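Side-chain contact in xyloglucan-specific endo-beta-1,4-glucanase BoGH9A (Bacteroides ovatus, PDB 6DHT), which hydrolyses internal beta-1,4-glucosidic linkages in the backbone of xyloglucan, releasing xyloglucan oligosaccharides: residues Tyr370-Trp375 with Leu409-Lys414. Residues are numbered along the deposited sequence; the frame is centred on the assembly and turned at random.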
loop_
_atom_site.group_PDB
_atom_site.type_symbol
_atom_site.label_atom_id
_atom_site.label_comp_id
_atom_site.label_asym_id
_atom_site.label_seq_id
_atom_site.Cartn_x
_atom_site.Cartn_y
_atom_site.Cartn_z
ATOM N N TYR A 370 3.289 -16.060 10.890
ATOM C CA TYR A 370 2.747 -14.846 10.278
ATOM C C TYR A 370 3.901 -13.949 9.798
ATOM O O TYR A 370 4.867 -13.737 10.530
ATOM C CB TYR A 370 1.873 -14.050 11.248
ATOM C CG TYR A 370 1.329 -12.807 10.607
ATOM C CD1 TYR A 370 0.121 -12.828 9.916
ATOM C CD2 TYR A 370 2.049 -11.610 10.643
ATOM C CE1 TYR A 370 -0.361 -11.692 9.289
ATOM C CE2 TYR A 370 1.569 -10.481 10.022
ATOM C CZ TYR A 370 0.378 -10.519 9.340
ATOM O OH TYR A 370 -0.137 -9.401 8.712
ATOM N N THR A 371 3.790 -13.447 8.570
ATOM C CA THR A 371 4.704 -12.427 8.043
ATOM C C THR A 371 3.832 -11.356 7.425
ATOM O O THR A 371 2.753 -11.646 6.940
ATOM C CB THR A 371 5.637 -12.986 6.967
ATOM O OG1 THR A 371 4.861 -13.619 5.951
ATOM C CG2 THR A 371 6.598 -13.998 7.564
ATOM N N ALA A 372 4.300 -10.112 7.441
ATOM C CA ALA A 372 3.513 -8.999 6.918
ATOM C C ALA A 372 3.295 -9.188 5.428
ATOM O O ALA A 372 4.098 -9.857 4.753
ATOM C CB ALA A 372 4.245 -7.684 7.180
ATOM N N PRO A 373 2.217 -8.596 4.890
ATOM C CA PRO A 373 1.965 -8.706 3.451
ATOM C C PRO A 373 3.013 -7.988 2.595
ATOM O O PRO A 373 3.579 -6.980 3.023
ATOM C CB PRO A 373 0.562 -8.083 3.301
ATOM C CG PRO A 373 0.451 -7.134 4.445
ATOM C CD PRO A 373 1.181 -7.811 5.582
ATOM N N GLY A 374 3.247 -8.530 1.409
ATOM C CA GLY A 374 4.038 -7.892 0.370
ATOM C C GLY A 374 3.684 -8.504 -0.961
ATOM O O GLY A 374 3.085 -9.574 -1.020
ATOM N N TRP A 375 4.061 -7.836 -2.048
ATOM C CA TRP A 375 3.615 -8.274 -3.363
ATOM C C TRP A 375 3.945 -9.734 -3.685
ATOM O O TRP A 375 3.189 -10.398 -4.373
ATOM C CB TRP A 375 4.093 -7.337 -4.477
ATOM C CG TRP A 375 5.588 -7.270 -4.702
ATOM C CD1 TRP A 375 6.423 -6.296 -4.262
ATOM C CD2 TRP A 375 6.407 -8.210 -5.429
ATOM N NE1 TRP A 375 7.718 -6.555 -4.685
ATOM C CE2 TRP A 375 7.728 -7.727 -5.394
ATOM C CE3 TRP A 375 6.146 -9.400 -6.108
ATOM C CZ2 TRP A 375 8.796 -8.404 -6.012
ATOM C CZ3 TRP A 375 7.208 -10.075 -6.724
ATOM C CH2 TRP A 375 8.508 -9.570 -6.662
ATOM N N LEU A 409 -0.442 -13.074 16.586
ATOM C CA LEU A 409 -0.184 -12.468 17.889
ATOM C C LEU A 409 1.254 -12.685 18.333
ATOM O O LEU A 409 1.827 -11.830 19.027
ATOM C CB LEU A 409 -1.150 -13.011 18.923
ATOM C CG LEU A 409 -2.594 -12.624 18.611
ATOM C CD1 LEU A 409 -3.497 -13.142 19.715
ATOM C CD2 LEU A 409 -2.791 -11.122 18.440
ATOM N N LYS A 410 1.836 -13.806 17.944
ATOM C CA LYS A 410 3.235 -14.089 18.240
ATOM C C LYS A 410 4.113 -13.076 17.526
ATOM O O LYS A 410 5.078 -12.556 18.097
ATOM C CB LYS A 410 3.620 -15.489 17.775
ATOM C CG LYS A 410 3.213 -16.590 18.712
ATOM C CD LYS A 410 3.825 -17.908 18.246
ATOM C CE LYS A 410 3.238 -19.087 18.999
ATOM N NZ LYS A 410 3.580 -20.395 18.368
ATOM N N TYR A 411 3.790 -12.820 16.262
ATOM C CA TYR A 411 4.485 -11.819 15.463
ATOM C C TYR A 411 4.327 -10.453 16.110
ATOM O O TYR A 411 5.333 -9.741 16.268
ATOM C CB TYR A 411 3.947 -11.818 14.025
ATOM C CG TYR A 411 4.256 -10.575 13.224
ATOM C CD1 TYR A 411 3.396 -9.504 13.251
ATOM C CD2 TYR A 411 5.362 -10.512 12.421
ATOM C CE1 TYR A 411 3.654 -8.371 12.510
ATOM C CE2 TYR A 411 5.637 -9.389 11.682
ATOM C CZ TYR A 411 4.766 -8.324 11.735
ATOM O OH TYR A 411 5.048 -7.195 10.987
ATOM N N ALA A 412 3.108 -10.083 16.484
ATOM C CA ALA A 412 2.811 -8.751 17.008
ATOM C C ALA A 412 3.536 -8.506 18.323
ATOM O O ALA A 412 4.086 -7.437 18.554
ATOM C CB ALA A 412 1.328 -8.561 17.199
ATOM N N ASP A 413 3.545 -9.501 19.195
ATOM C CA ASP A 413 4.206 -9.348 20.482
ATOM C C ASP A 413 5.690 -9.109 20.293
ATOM O O ASP A 413 6.290 -8.303 21.015
ATOM C CB ASP A 413 3.983 -10.583 21.359
ATOM C CG ASP A 413 2.546 -10.734 21.795
ATOM O OD1 ASP A 413 1.775 -9.758 21.704
ATOM O OD2 ASP A 413 2.171 -11.839 22.254
ATOM N N LYS A 414 6.287 -9.776 19.321
ATOM C CA LYS A 414 7.713 -9.617 19.054
ATOM C C LYS A 414 8.000 -8.215 18.499
ATOM O O LYS A 414 8.962 -7.557 18.895
ATOM C CB LYS A 414 8.195 -10.692 18.085
ATOM C CG LYS A 414 9.696 -10.951 18.116
ATOM C CD LYS A 414 10.099 -12.108 17.185
ATOM C CE LYS A 414 9.446 -13.430 17.586
ATOM N NZ LYS A 414 9.728 -13.804 19.004
#
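The rings of Y370 and Y411 meet as an edge-to-face aromatic pair, their centroids 5.0 Å apart and their planes inclined at 61°. Y370 supplies the edge: its CD2 lies 3.6 Å from Y411 CG, above one face of that ring and displaced toward the rim, while Y370 CE2 follows along the same side to 3.8 Å from Y411 CD1. With CG anti to the backbone N (chi1 162°) the ring of Y411 reaches off the helix toward the loop, and chi2 of -89° turns a face to Y370.

Two lighter van der Waals contacts, each with an oxygen on one side, extend the patch. The small methyl of A372 sits 3.9 Å from Y411 OH, and the Y370 carbonyl O approaches Y411 CD2 at 3.8 Å.

The polar ends look to other partners. Y370 OH is hydrogen-bonded to S450 OG on helix 439-458, and its buried ring also packs on helix 379-386; Y411 OH is hydrogen-bonded to a di(hydroxyethyl)ether molecule, probably from the crystallisation liquor.

Tyrosine thus suits position 370, joining an aromatic edge to a polar tip that S450 satisfies, while partly exposed Y411 offers a broad face. The contact fastens the loop before helix 379-386 to helix 395-416 through dispersion and ring electrostatics.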